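PDB 4WXJ: glutamate receptor IIB from Drosophila melanogaster, which binds glutamate through a two-lobed extracellular domain, the part crystallised here, and probably acts as a glutamate-gated cation channel of the postsynaptic muscle membrane. Local coordinates for residues Val107-Ile118 with Phe221-Leu232; Phe177-Val185 with Phe197-Tyr207. All blocks are in the same frame, centred on the assembly; numbering follows the deposited sequence.

Interaction 1: Val107-Ile118 with Phe221-Leu232; sequences VDFTVPFMQLGI and FGEKHYGIAVPL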
loop_
_atom_site.group_PDB
_atom_site.type_symbol
_atom_site.label_atom_id
_atom_site.label_comp_id
_atom_site.label_asym_id
_atom_site.label_seq_id
_atom_site.Cartn_x
_atom_site.Cartn_y
_atom_site.Cartn_z
ATOM N N VAL A 107 -12.370 -6.957 9.082
ATOM C CA VAL A 107 -12.839 -5.575 9.046
ATOM C C VAL A 107 -13.594 -5.309 7.752
ATOM O O VAL A 107 -13.466 -6.059 6.785
ATOM C CB VAL A 107 -11.674 -4.562 9.174
ATOM C CG1 VAL A 107 -10.940 -4.757 10.493
ATOM C CG2 VAL A 107 -10.708 -4.685 8.001
ATOM N N ASP A 108 -14.379 -4.237 7.738
ATOM C CA ASP A 108 -15.119 -3.843 6.545
ATOM C C ASP A 108 -14.292 -2.869 5.714
ATOM O O ASP A 108 -13.285 -2.339 6.183
ATOM C CB ASP A 108 -16.458 -3.207 6.927
ATOM C CG ASP A 108 -17.607 -3.703 6.071
ATOM O OD1 ASP A 108 -17.431 -3.823 4.840
ATOM O OD2 ASP A 108 -18.687 -3.979 6.632
ATOM N N PHE A 109 -14.723 -2.644 4.477
ATOM C CA PHE A 109 -14.084 -1.672 3.599
ATOM C C PHE A 109 -15.125 -0.807 2.908
ATOM O O PHE A 109 -16.242 -1.249 2.641
ATOM C CB PHE A 109 -13.221 -2.367 2.545
ATOM C CG PHE A 109 -11.828 -2.684 3.009
ATOM C CD1 PHE A 109 -11.535 -3.908 3.589
ATOM C CD2 PHE A 109 -10.810 -1.759 2.856
ATOM C CE1 PHE A 109 -10.251 -4.200 4.013
ATOM C CE2 PHE A 109 -9.526 -2.047 3.276
ATOM C CZ PHE A 109 -9.247 -3.269 3.856
ATOM N N THR A 110 -14.751 0.433 2.625
ATOM C CA THR A 110 -15.567 1.297 1.789
ATOM C C THR A 110 -15.409 0.850 0.346
ATOM O O THR A 110 -14.633 -0.064 0.055
ATOM C CB THR A 110 -15.159 2.776 1.911
ATOM O OG1 THR A 110 -13.825 2.949 1.416
ATOM C CG2 THR A 110 -15.226 3.236 3.358
ATOM N N VAL A 111 -16.143 1.487 -0.557
ATOM C CA VAL A 111 -15.847 1.354 -1.974
ATOM C C VAL A 111 -14.412 1.820 -2.178
ATOM O O VAL A 111 -13.935 2.681 -1.440
ATOM C CB VAL A 111 -16.795 2.183 -2.858
ATOM C CG1 VAL A 111 -18.206 1.635 -2.790
ATOM C CG2 VAL A 111 -16.765 3.652 -2.449
ATOM N N PRO A 112 -13.712 1.257 -3.172
ATOM C CA PRO A 112 -12.322 1.695 -3.340
ATOM C C PRO A 112 -12.197 3.148 -3.784
ATOM O O PRO A 112 -13.086 3.650 -4.472
ATOM C CB PRO A 112 -11.785 0.760 -4.428
ATOM C CG PRO A 112 -12.716 -0.405 -4.447
ATOM C CD PRO A 112 -14.055 0.149 -4.079
ATOM N N PHE A 113 -11.108 3.807 -3.392
ATOM C CA PHE A 113 -10.820 5.163 -3.859
ATOM C C PHE A 113 -9.676 5.171 -4.869
ATOM O O PHE A 113 -9.334 6.216 -5.421
ATOM C CB PHE A 113 -10.494 6.091 -2.680
ATOM C CG PHE A 113 -9.298 5.669 -1.869
ATOM C CD1 PHE A 113 -8.017 6.032 -2.251
ATOM C CD2 PHE A 113 -9.461 4.934 -0.704
ATOM C CE1 PHE A 113 -6.920 5.655 -1.497
ATOM C CE2 PHE A 113 -8.369 4.554 0.052
ATOM C CZ PHE A 113 -7.096 4.914 -0.344
ATOM N N MET A 114 -9.092 4.002 -5.117
ATOM C CA MET A 114 -8.012 3.885 -6.090
ATOM C C MET A 114 -7.877 2.451 -6.587
ATOM O O MET A 114 -7.945 1.501 -5.804
ATOM C CB MET A 114 -6.691 4.358 -5.479
ATOM C CG MET A 114 -5.589 4.620 -6.498
ATOM S SD MET A 114 -4.087 5.318 -5.772
ATOM C CE MET A 114 -4.682 6.895 -5.167
ATOM N N GLN A 115 -7.703 2.305 -7.896
ATOM C CA GLN A 115 -7.447 1.006 -8.505
ATOM C C GLN A 115 -5.998 0.976 -8.970
ATOM O O GLN A 115 -5.430 2.010 -9.329
ATOM C CB GLN A 115 -8.406 0.735 -9.671
ATOM C CG GLN A 115 -8.361 1.766 -10.783
ATOM C CD GLN A 115 -9.322 1.447 -11.918
ATOM O OE1 GLN A 115 -10.455 1.027 -11.686
ATOM N NE2 GLN A 115 -8.870 1.642 -13.150
ATOM N N LEU A 116 -5.401 -0.209 -8.949
ATOM C CA LEU A 116 -3.978 -0.353 -9.213
ATOM C C LEU A 116 -3.642 -1.775 -9.646
ATOM O O LEU A 116 -4.524 -2.627 -9.775
ATOM C CB LEU A 116 -3.171 0.014 -7.962
ATOM C CG LEU A 116 -3.615 -0.707 -6.688
ATOM C CD1 LEU A 116 -2.420 -1.145 -5.856
ATOM C CD2 LEU A 116 -4.537 0.185 -5.867
ATOM N N GLY A 117 -2.355 -2.019 -9.866
ATOM C CA GLY A 117 -1.863 -3.345 -10.169
ATOM C C GLY A 117 -0.528 -3.580 -9.493
ATOM O O GLY A 117 -0.113 -2.805 -8.630
ATOM N N ILE A 118 0.137 -4.655 -9.899
ATOM C CA ILE A 118 1.449 -5.017 -9.382
ATOM C C ILE A 118 2.451 -5.023 -10.530
ATOM O O ILE A 118 2.104 -5.356 -11.663
ATOM C CB ILE A 118 1.422 -6.402 -8.699
ATOM C CG1 ILE A 118 0.475 -6.387 -7.496
ATOM C CG2 ILE A 118 2.824 -6.822 -8.259
ATOM C CD1 ILE A 118 0.156 -7.768 -6.952
ATOM N N PHE A 221 0.371 -6.183 -13.760
ATOM C CA PHE A 221 -0.490 -7.358 -13.694
ATOM C C PHE A 221 -1.278 -7.366 -12.391
ATOM O O PHE A 221 -0.863 -6.769 -11.396
ATOM C CB PHE A 221 0.329 -8.645 -13.831
ATOM C CG PHE A 221 1.484 -8.741 -12.876
ATOM C CD1 PHE A 221 1.308 -9.255 -11.602
ATOM C CD2 PHE A 221 2.751 -8.329 -13.258
ATOM C CE1 PHE A 221 2.374 -9.348 -10.724
ATOM C CE2 PHE A 221 3.818 -8.420 -12.383
ATOM C CZ PHE A 221 3.629 -8.930 -11.116
ATOM N N GLY A 222 -2.422 -8.043 -12.413
ATOM C CA GLY A 222 -3.303 -8.105 -11.263
ATOM C C GLY A 222 -4.276 -6.942 -11.230
ATOM O O GLY A 222 -4.067 -5.926 -11.894
ATOM N N GLU A 223 -5.345 -7.104 -10.454
ATOM C CA GLU A 223 -6.340 -6.054 -10.244
ATOM C C GLU A 223 -6.541 -5.829 -8.751
ATOM O O GLU A 223 -7.231 -6.606 -8.092
ATOM C CB GLU A 223 -7.676 -6.424 -10.895
ATOM C CG GLU A 223 -7.655 -6.487 -12.413
ATOM C CD GLU A 223 -9.010 -6.862 -12.992
ATOM O OE1 GLU A 223 -10.044 -6.509 -12.381
ATOM O OE2 GLU A 223 -9.043 -7.518 -14.054
ATOM N N LYS A 224 -5.937 -4.768 -8.226
ATOM C CA LYS A 224 -6.002 -4.479 -6.797
ATOM C C LYS A 224 -6.658 -3.125 -6.542
ATOM O O LYS A 224 -6.722 -2.279 -7.434
ATOM C CB LYS A 224 -4.599 -4.525 -6.186
ATOM C CG LYS A 224 -3.841 -5.822 -6.462
ATOM C CD LYS A 224 -4.585 -7.059 -5.954
ATOM C CE LYS A 224 -3.950 -8.347 -6.466
ATOM N NZ LYS A 224 -4.853 -9.521 -6.289
ATOM N N HIS A 225 -7.146 -2.936 -5.318
ATOM C CA HIS A 225 -7.877 -1.729 -4.947
ATOM C C HIS A 225 -7.471 -1.228 -3.567
ATOM O O HIS A 225 -7.257 -2.025 -2.653
ATOM C CB HIS A 225 -9.389 -1.985 -4.952
ATOM C CG HIS A 225 -9.881 -2.762 -6.136
ATOM N ND1 HIS A 225 -10.181 -2.169 -7.337
ATOM C CD2 HIS A 225 -10.140 -4.084 -6.283
ATOM C CE1 HIS A 225 -10.596 -3.096 -8.190
ATOM N NE2 HIS A 225 -10.582 -4.259 -7.575
ATOM N N TYR A 226 -7.379 0.093 -3.424
ATOM C CA TYR A 226 -7.242 0.719 -2.112
ATOM C C TYR A 226 -8.615 1.110 -1.589
ATOM O O TYR A 226 -9.413 1.708 -2.311
ATOM C CB TYR A 226 -6.357 1.965 -2.166
ATOM C CG TYR A 226 -4.907 1.725 -2.516
ATOM C CD1 TYR A 226 -4.309 0.486 -2.324
ATOM C CD2 TYR A 226 -4.131 2.752 -3.034
ATOM C CE1 TYR A 226 -2.979 0.280 -2.646
ATOM C CE2 TYR A 226 -2.806 2.555 -3.356
ATOM C CZ TYR A 226 -2.236 1.320 -3.162
ATOM O OH TYR A 226 -0.912 1.132 -3.483
ATOM N N GLY A 227 -8.875 0.784 -0.326
ATOM C CA GLY A 227 -10.127 1.133 0.315
ATOM C C GLY A 227 -9.898 1.635 1.727
ATOM O O GLY A 227 -8.891 1.310 2.357
ATOM N N ILE A 228 -10.830 2.443 2.218
ATOM C CA ILE A 228 -10.802 2.869 3.608
ATOM C C ILE A 228 -11.356 1.745 4.472
ATOM O O ILE A 228 -12.462 1.257 4.235
ATOM C CB ILE A 228 -11.614 4.159 3.832
ATOM C CG1 ILE A 228 -10.942 5.329 3.105
ATOM C CG2 ILE A 228 -11.743 4.453 5.330
ATOM C CD1 ILE A 228 -11.675 6.656 3.230
ATOM N N ALA A 229 -10.581 1.337 5.469
ATOM C CA ALA A 229 -10.989 0.261 6.363
ATOM C C ALA A 229 -11.800 0.813 7.532
ATOM O O ALA A 229 -11.443 1.838 8.115
ATOM C CB ALA A 229 -9.772 -0.494 6.870
ATOM N N VAL A 230 -12.893 0.131 7.855
ATOM C CA VAL A 230 -13.711 0.471 9.013
ATOM C C VAL A 230 -14.131 -0.810 9.731
ATOM O O VAL A 230 -14.103 -1.888 9.136
ATOM C CB VAL A 230 -14.966 1.277 8.615
ATOM C CG1 VAL A 230 -14.570 2.579 7.930
ATOM C CG2 VAL A 230 -15.879 0.450 7.709
ATOM N N PRO A 231 -14.520 -0.701 11.012
ATOM C CA PRO A 231 -14.970 -1.893 11.739
ATOM C C PRO A 231 -16.166 -2.549 11.061
ATOM O O PRO A 231 -16.964 -1.851 10.435
ATOM C CB PRO A 231 -15.351 -1.345 13.119
ATOM C CG PRO A 231 -14.605 -0.064 13.245
ATOM C CD PRO A 231 -14.542 0.502 11.863
ATOM N N LEU A 232 -16.275 -3.869 11.173
ATOM C CA LEU A 232 -17.362 -4.610 10.542
ATOM C C LEU A 232 -18.726 -4.044 10.922
ATOM O O LEU A 232 -19.011 -3.817 12.099
ATOM C CB LEU A 232 -17.286 -6.092 10.918
ATOM C CG LEU A 232 -16.246 -6.907 10.146
ATOM C CD1 LEU A 232 -15.976 -8.233 10.836
ATOM C CD2 LEU A 232 -16.699 -7.139 8.707
#
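In Leu-116, CG sits between the backbone N and the carbonyl carbon (chi1 52°), while CG of Tyr-226 lies anti to its carbonyl carbon (chi1 -65°); with these torsions the two side chains cross at about a right angle. Methyl CD2 of Leu-116 stands over the middle of the Tyr-226 ring, 3.5 Å from its centroid, a CH-pi contact; CD1 of Leu-116 reaches the phenol end, 3.6 Å from CE1 of Tyr-226. Met-114 runs alongside the same ring, its SD 3.8 Å from CD2 of Tyr-226 in an oblique Met-aromatic contact. CB of Tyr-226 rests over one face of the Phe-113 ring, 3.5 Å from CZ of Phe-113, a further CH-pi contact. These groups lie along two antiparallel strands that span both lobes of the clamshell ligand-binding domain of ionotropic glutamate receptors, with Tyr-226 lining the glutamate pocket and its OH hydrogen-bonded to Glu-200 and Thr-202. With an alanine here the ring and hydroxyl are gone, which would probably leave Leu-116 CD2 without its aromatic face and Glu-200 and Thr-202 each without a hydrogen-bond partner. Between Leu-116 and Ile-118 the register slips by one residue in a beta bulge. Beyond it O of Ile-118 lies over one face of the Phe-221 ring, 3.4 Å from CD2 of Phe-221. Toward the opposite end, OG1 of Thr-110 accepts from N of Ile-228 at 3.1 Å, substituting for the usual backbone acceptor.

Interaction 2: Phe177-Val185 with Phe197-Tyr207; sequences FTKNNEEGV and FLMETTNLQYY. With GLU (glutamic acid), chain C.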
loop_
_atom_site.group_PDB
_atom_site.type_symbol
_atom_site.label_atom_id
_atom_site.label_comp_id
_atom_site.label_asym_id
_atom_site.label_seq_id
_atom_site.Cartn_x
_atom_site.Cartn_y
_atom_site.Cartn_z
ATOM N N PHE A 177 12.320 -10.623 1.709
ATOM C CA PHE A 177 11.237 -9.722 2.086
ATOM C C PHE A 177 11.734 -8.484 2.834
ATOM O O PHE A 177 12.817 -8.492 3.419
ATOM C CB PHE A 177 10.210 -10.471 2.932
ATOM C CG PHE A 177 9.605 -11.653 2.230
ATOM C CD1 PHE A 177 8.477 -11.505 1.443
ATOM C CD2 PHE A 177 10.172 -12.911 2.349
ATOM C CE1 PHE A 177 7.920 -12.589 0.792
ATOM C CE2 PHE A 177 9.621 -13.998 1.701
ATOM C CZ PHE A 177 8.493 -13.838 0.921
ATOM N N THR A 178 10.925 -7.425 2.803
ATOM C CA THR A 178 11.265 -6.147 3.429
ATOM C C THR A 178 10.121 -5.667 4.319
ATOM O O THR A 178 9.017 -6.207 4.262
ATOM C CB THR A 178 11.566 -5.069 2.377
ATOM O OG1 THR A 178 10.371 -4.765 1.647
ATOM C CG2 THR A 178 12.643 -5.543 1.410
ATOM N N LYS A 179 10.383 -4.646 5.129
ATOM C CA LYS A 179 9.389 -4.160 6.082
ATOM C C LYS A 179 8.437 -3.139 5.457
ATOM O O LYS A 179 7.321 -2.953 5.940
ATOM C CB LYS A 179 10.076 -3.550 7.310
ATOM C CG LYS A 179 10.606 -2.139 7.115
ATOM C CD LYS A 179 11.411 -1.674 8.323
ATOM C CE LYS A 179 10.514 -1.446 9.532
ATOM N NZ LYS A 179 11.263 -0.901 10.698
ATOM N N ASN A 180 8.876 -2.476 4.391
ATOM C CA ASN A 180 8.047 -1.470 3.729
ATOM C C ASN A 180 8.564 -1.109 2.339
ATOM O O ASN A 180 9.588 -1.631 1.897
ATOM C CB ASN A 180 7.954 -0.210 4.599
ATOM C CG ASN A 180 9.319 0.346 4.982
ATOM O OD1 ASN A 180 10.278 0.272 4.214
ATOM N ND2 ASN A 180 9.408 0.907 6.183
ATOM N N ASN A 181 7.847 -0.219 1.653
ATOM C CA ASN A 181 8.244 0.226 0.319
ATOM C C ASN A 181 9.610 0.903 0.320
ATOM O O ASN A 181 10.402 0.715 -0.603
ATOM C CB ASN A 181 7.204 1.191 -0.259
ATOM C CG ASN A 181 5.934 0.491 -0.700
ATOM O OD1 ASN A 181 4.834 0.858 -0.287
ATOM N ND2 ASN A 181 6.079 -0.520 -1.547
ATOM N N GLU A 182 9.876 1.697 1.355
ATOM C CA GLU A 182 11.132 2.438 1.451
ATOM C C GLU A 182 12.333 1.498 1.445
ATOM O O GLU A 182 13.281 1.702 0.689
ATOM C CB GLU A 182 11.163 3.307 2.714
ATOM C CG GLU A 182 10.234 4.512 2.675
ATOM C CD GLU A 182 8.771 4.159 2.895
ATOM O OE1 GLU A 182 8.469 2.988 3.212
ATOM O OE2 GLU A 182 7.920 5.061 2.752
ATOM N N GLU A 183 12.288 0.468 2.286
ATOM C CA GLU A 183 13.378 -0.500 2.363
ATOM C C GLU A 183 13.512 -1.263 1.049
ATOM O O GLU A 183 14.617 -1.588 0.619
ATOM C CB GLU A 183 13.156 -1.482 3.518
ATOM C CG GLU A 183 14.319 -2.447 3.737
ATOM C CD GLU A 183 13.987 -3.570 4.705
ATOM O OE1 GLU A 183 13.047 -3.410 5.512
ATOM O OE2 GLU A 183 14.664 -4.620 4.653
ATOM N N GLY A 184 12.379 -1.554 0.417
ATOM C CA GLY A 184 12.380 -2.243 -0.860
ATOM C C GLY A 184 13.111 -1.445 -1.924
ATOM O O GLY A 184 13.998 -1.963 -2.601
ATOM N N VAL A 185 12.733 -0.180 -2.068
ATOM C CA VAL A 185 13.371 0.715 -3.028
ATOM C C VAL A 185 14.848 0.926 -2.695
ATOM O O VAL A 185 15.697 0.925 -3.588
ATOM C CB VAL A 185 12.655 2.082 -3.072
ATOM C CG1 VAL A 185 13.393 3.063 -3.985
ATOM C CG2 VAL A 185 11.220 1.908 -3.542
ATOM N N PHE A 197 12.291 -5.520 -6.943
ATOM C CA PHE A 197 11.261 -5.365 -5.926
ATOM C C PHE A 197 9.874 -5.431 -6.552
ATOM O O PHE A 197 9.530 -4.627 -7.418
ATOM C CB PHE A 197 11.455 -4.040 -5.180
ATOM C CG PHE A 197 10.589 -3.891 -3.959
ATOM C CD1 PHE A 197 10.584 -4.861 -2.971
ATOM C CD2 PHE A 197 9.802 -2.764 -3.788
ATOM C CE1 PHE A 197 9.795 -4.720 -1.845
ATOM C CE2 PHE A 197 9.013 -2.617 -2.663
ATOM C CZ PHE A 197 9.008 -3.596 -1.692
ATOM N N LEU A 198 9.092 -6.415 -6.120
ATOM C CA LEU A 198 7.719 -6.566 -6.577
ATOM C C LEU A 198 6.807 -5.707 -5.711
ATOM O O LEU A 198 6.749 -5.874 -4.491
ATOM C CB LEU A 198 7.304 -8.035 -6.528
ATOM C CG LEU A 198 7.924 -8.906 -7.621
ATOM C CD1 LEU A 198 8.286 -10.272 -7.071
ATOM C CD2 LEU A 198 6.980 -9.035 -8.804
ATOM N N MET A 199 6.103 -4.776 -6.347
ATOM C CA MET A 199 5.333 -3.776 -5.620
ATOM C C MET A 199 4.146 -3.289 -6.433
ATOM O O MET A 199 4.002 -3.618 -7.608
ATOM C CB MET A 199 6.227 -2.592 -5.248
ATOM C CG MET A 199 6.767 -1.830 -6.447
ATOM S SD MET A 199 8.082 -0.669 -6.021
ATOM C CE MET A 199 7.250 0.389 -4.838
ATOM N N GLU A 200 3.301 -2.492 -5.791
ATOM C CA GLU A 200 2.107 -1.968 -6.427
ATOM C C GLU A 200 2.457 -0.805 -7.350
ATOM O O GLU A 200 3.355 -0.013 -7.055
ATOM C CB GLU A 200 1.100 -1.551 -5.357
ATOM C CG GLU A 200 0.544 -2.751 -4.598
ATOM C CD GLU A 200 -0.258 -2.372 -3.368
ATOM O OE1 GLU A 200 -0.106 -1.236 -2.877
ATOM O OE2 GLU A 200 -1.041 -3.220 -2.889
ATOM N N THR A 201 1.749 -0.722 -8.473
ATOM C CA THR A 201 2.087 0.213 -9.544
ATOM C C THR A 201 2.025 1.671 -9.098
ATOM O O THR A 201 2.784 2.510 -9.586
ATOM C CB THR A 201 1.155 0.019 -10.749
ATOM O OG1 THR A 201 -0.209 0.050 -10.309
ATOM C CG2 THR A 201 1.436 -1.314 -11.419
ATOM N N THR A 202 1.123 1.964 -8.169
ATOM C CA THR A 202 1.018 3.300 -7.598
ATOM C C THR A 202 2.328 3.713 -6.946
ATOM O O THR A 202 2.922 4.738 -7.292
ATOM C CB THR A 202 -0.105 3.370 -6.551
ATOM O OG1 THR A 202 0.014 2.262 -5.647
ATOM C CG2 THR A 202 -1.458 3.320 -7.228
ATOM N N ASN A 203 2.778 2.897 -5.999
ATOM C CA ASN A 203 4.003 3.176 -5.264
ATOM C C ASN A 203 5.222 3.117 -6.172
ATOM O O ASN A 203 6.175 3.873 -5.992
ATOM C CB ASN A 203 4.160 2.188 -4.108
ATOM C CG ASN A 203 3.008 2.255 -3.128
ATOM O OD1 ASN A 203 2.459 3.327 -2.877
ATOM N ND2 ASN A 203 2.631 1.108 -2.572
ATOM N N LEU A 204 5.186 2.213 -7.146
ATOM C CA LEU A 204 6.277 2.077 -8.100
ATOM C C LEU A 204 6.436 3.357 -8.906
ATOM O O LEU A 204 7.552 3.841 -9.099
ATOM C CB LEU A 204 6.032 0.890 -9.036
ATOM C CG LEU A 204 7.238 0.451 -9.876
ATOM C CD1 LEU A 204 7.170 -1.042 -10.152
ATOM C CD2 LEU A 204 7.318 1.218 -11.185
ATOM N N GLN A 205 5.316 3.899 -9.375
ATOM C CA GLN A 205 5.326 5.139 -10.143
ATOM C C GLN A 205 5.926 6.269 -9.320
ATOM O O GLN A 205 6.742 7.045 -9.818
ATOM C CB GLN A 205 3.910 5.516 -10.584
ATOM C CG GLN A 205 3.845 6.784 -11.436
ATOM C CD GLN A 205 2.429 7.293 -11.636
ATOM O OE1 GLN A 205 1.487 6.819 -11.001
ATOM N NE2 GLN A 205 2.276 8.268 -12.526
ATOM N N TYR A 206 5.514 6.356 -8.060
ATOM C CA TYR A 206 5.987 7.408 -7.171
ATOM C C TYR A 206 7.504 7.400 -7.033
ATOM O O TYR A 206 8.142 8.451 -7.097
ATOM C CB TYR A 206 5.353 7.272 -5.789
ATOM C CG TYR A 206 5.903 8.261 -4.790
ATOM C CD1 TYR A 206 5.412 9.559 -4.726
ATOM C CD2 TYR A 206 6.921 7.904 -3.915
ATOM C CE1 TYR A 206 5.915 10.469 -3.818
ATOM C CE2 TYR A 206 7.429 8.808 -3.003
ATOM C CZ TYR A 206 6.923 10.090 -2.959
ATOM O OH TYR A 206 7.425 10.993 -2.054
ATOM N N TYR A 207 8.075 6.214 -6.847
ATOM C CA TYR A 207 9.502 6.090 -6.572
ATOM C C TYR A 207 10.353 6.112 -7.839
ATOM O O TYR A 207 11.465 6.639 -7.830
ATOM C CB TYR A 207 9.780 4.808 -5.782
ATOM C CG TYR A 207 9.488 4.942 -4.304
ATOM C CD1 TYR A 207 10.359 5.627 -3.468
ATOM C CD2 TYR A 207 8.350 4.380 -3.743
ATOM C CE1 TYR A 207 10.102 5.756 -2.117
ATOM C CE2 TYR A 207 8.083 4.501 -2.393
ATOM C CZ TYR A 207 8.964 5.192 -1.584
ATOM O OH TYR A 207 8.707 5.318 -0.238
HETATM N N GLU C . -0.842 -1.839 -0.169
HETATM C CA GLU C . -0.225 -3.094 0.340
HETATM C C GLU C . -1.002 -3.618 1.541
HETATM O O GLU C . -2.074 -3.103 1.861
HETATM C CB GLU C . 1.237 -2.852 0.712
HETATM C CG GLU C . 2.167 -2.675 -0.479
HETATM C CD GLU C . 2.600 -3.990 -1.114
HETATM O OE1 GLU C . 3.215 -3.943 -2.200
HETATM O OE2 GLU C . 2.334 -5.068 -0.536
HETATM O OXT GLU C . -0.587 -4.564 2.216
HETATM O O HOH W 1 3.810 -1.474 -2.886
#
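One water gathers four polar groups: it donates to OE1 of the bound glutamate at 2.6 Å and accepts from ND2 of Asn-181, ND2 of Asn-203 and the backbone N of Glu-200. It thus links the ligand's side-chain carboxylate to both segments, which share no direct hydrogen bond. Asn-203 is itself positioned by Asp-96 and Tyr-21. Glu-200 takes the ligand's amino group, OE1 of Glu-200 lying 2.9 Å from the ligand N, with a weaker bond to OE2; the carboxylate probably offsets the ammonium charge.

Next to the water the packing is aromatic. CG of Phe-197 is anti to its backbone N (chi1 -170°), which carries the ring against helix 181-185, where CA of Gly-184 stands 3.6 Å from the ring centre. The absence of a side chain at Gly-184 lets the backbone come this close. Asn-181 ND2 meets the Phe-197 edge, its amide nearly perpendicular to the ring, and also touches CE of Met-199 at 3.6 Å. Val-185 presses CG2 onto one face of Tyr-207, 3.6 Å from CG of Tyr-207, while Tyr-206 CD2 covers the opposite face. Asn-180 is the N-cap of the helix that starts at Asn-181, its OD1 accepting from N of Glu-183 at 2.8 Å. An acidic residue at the start of a second-lobe helix, here Glu-200, holding the ligand's amino group is a familiar feature of the ionotropic glutamate receptor cleft.

Overall arrangement
After the strands and helices up to residue 104 the chain reaches 107-118 on strand 108-123, then passes through strand 141-143 and several helices to 177-185. Interaction 2 closes a short loop, only eleven residues separating its segments, when strand 195-200 leads into helix 201-208. The chain then returns along strand 214-230, where 221-232 pairs with 107-118 and closes interaction 1 over 102 intervening residues, so the small loop lies wholly within the large one. Strands 108-123 and 195-200 are neighbours in one mixed sheet, which joins the two contacts. They also meet directly, CG2 of Ile-118 packing on O of Met-199 and CD1 of Leu-116 on the Glu-200 carboxylate, linking the interlobe strands to the second lobe.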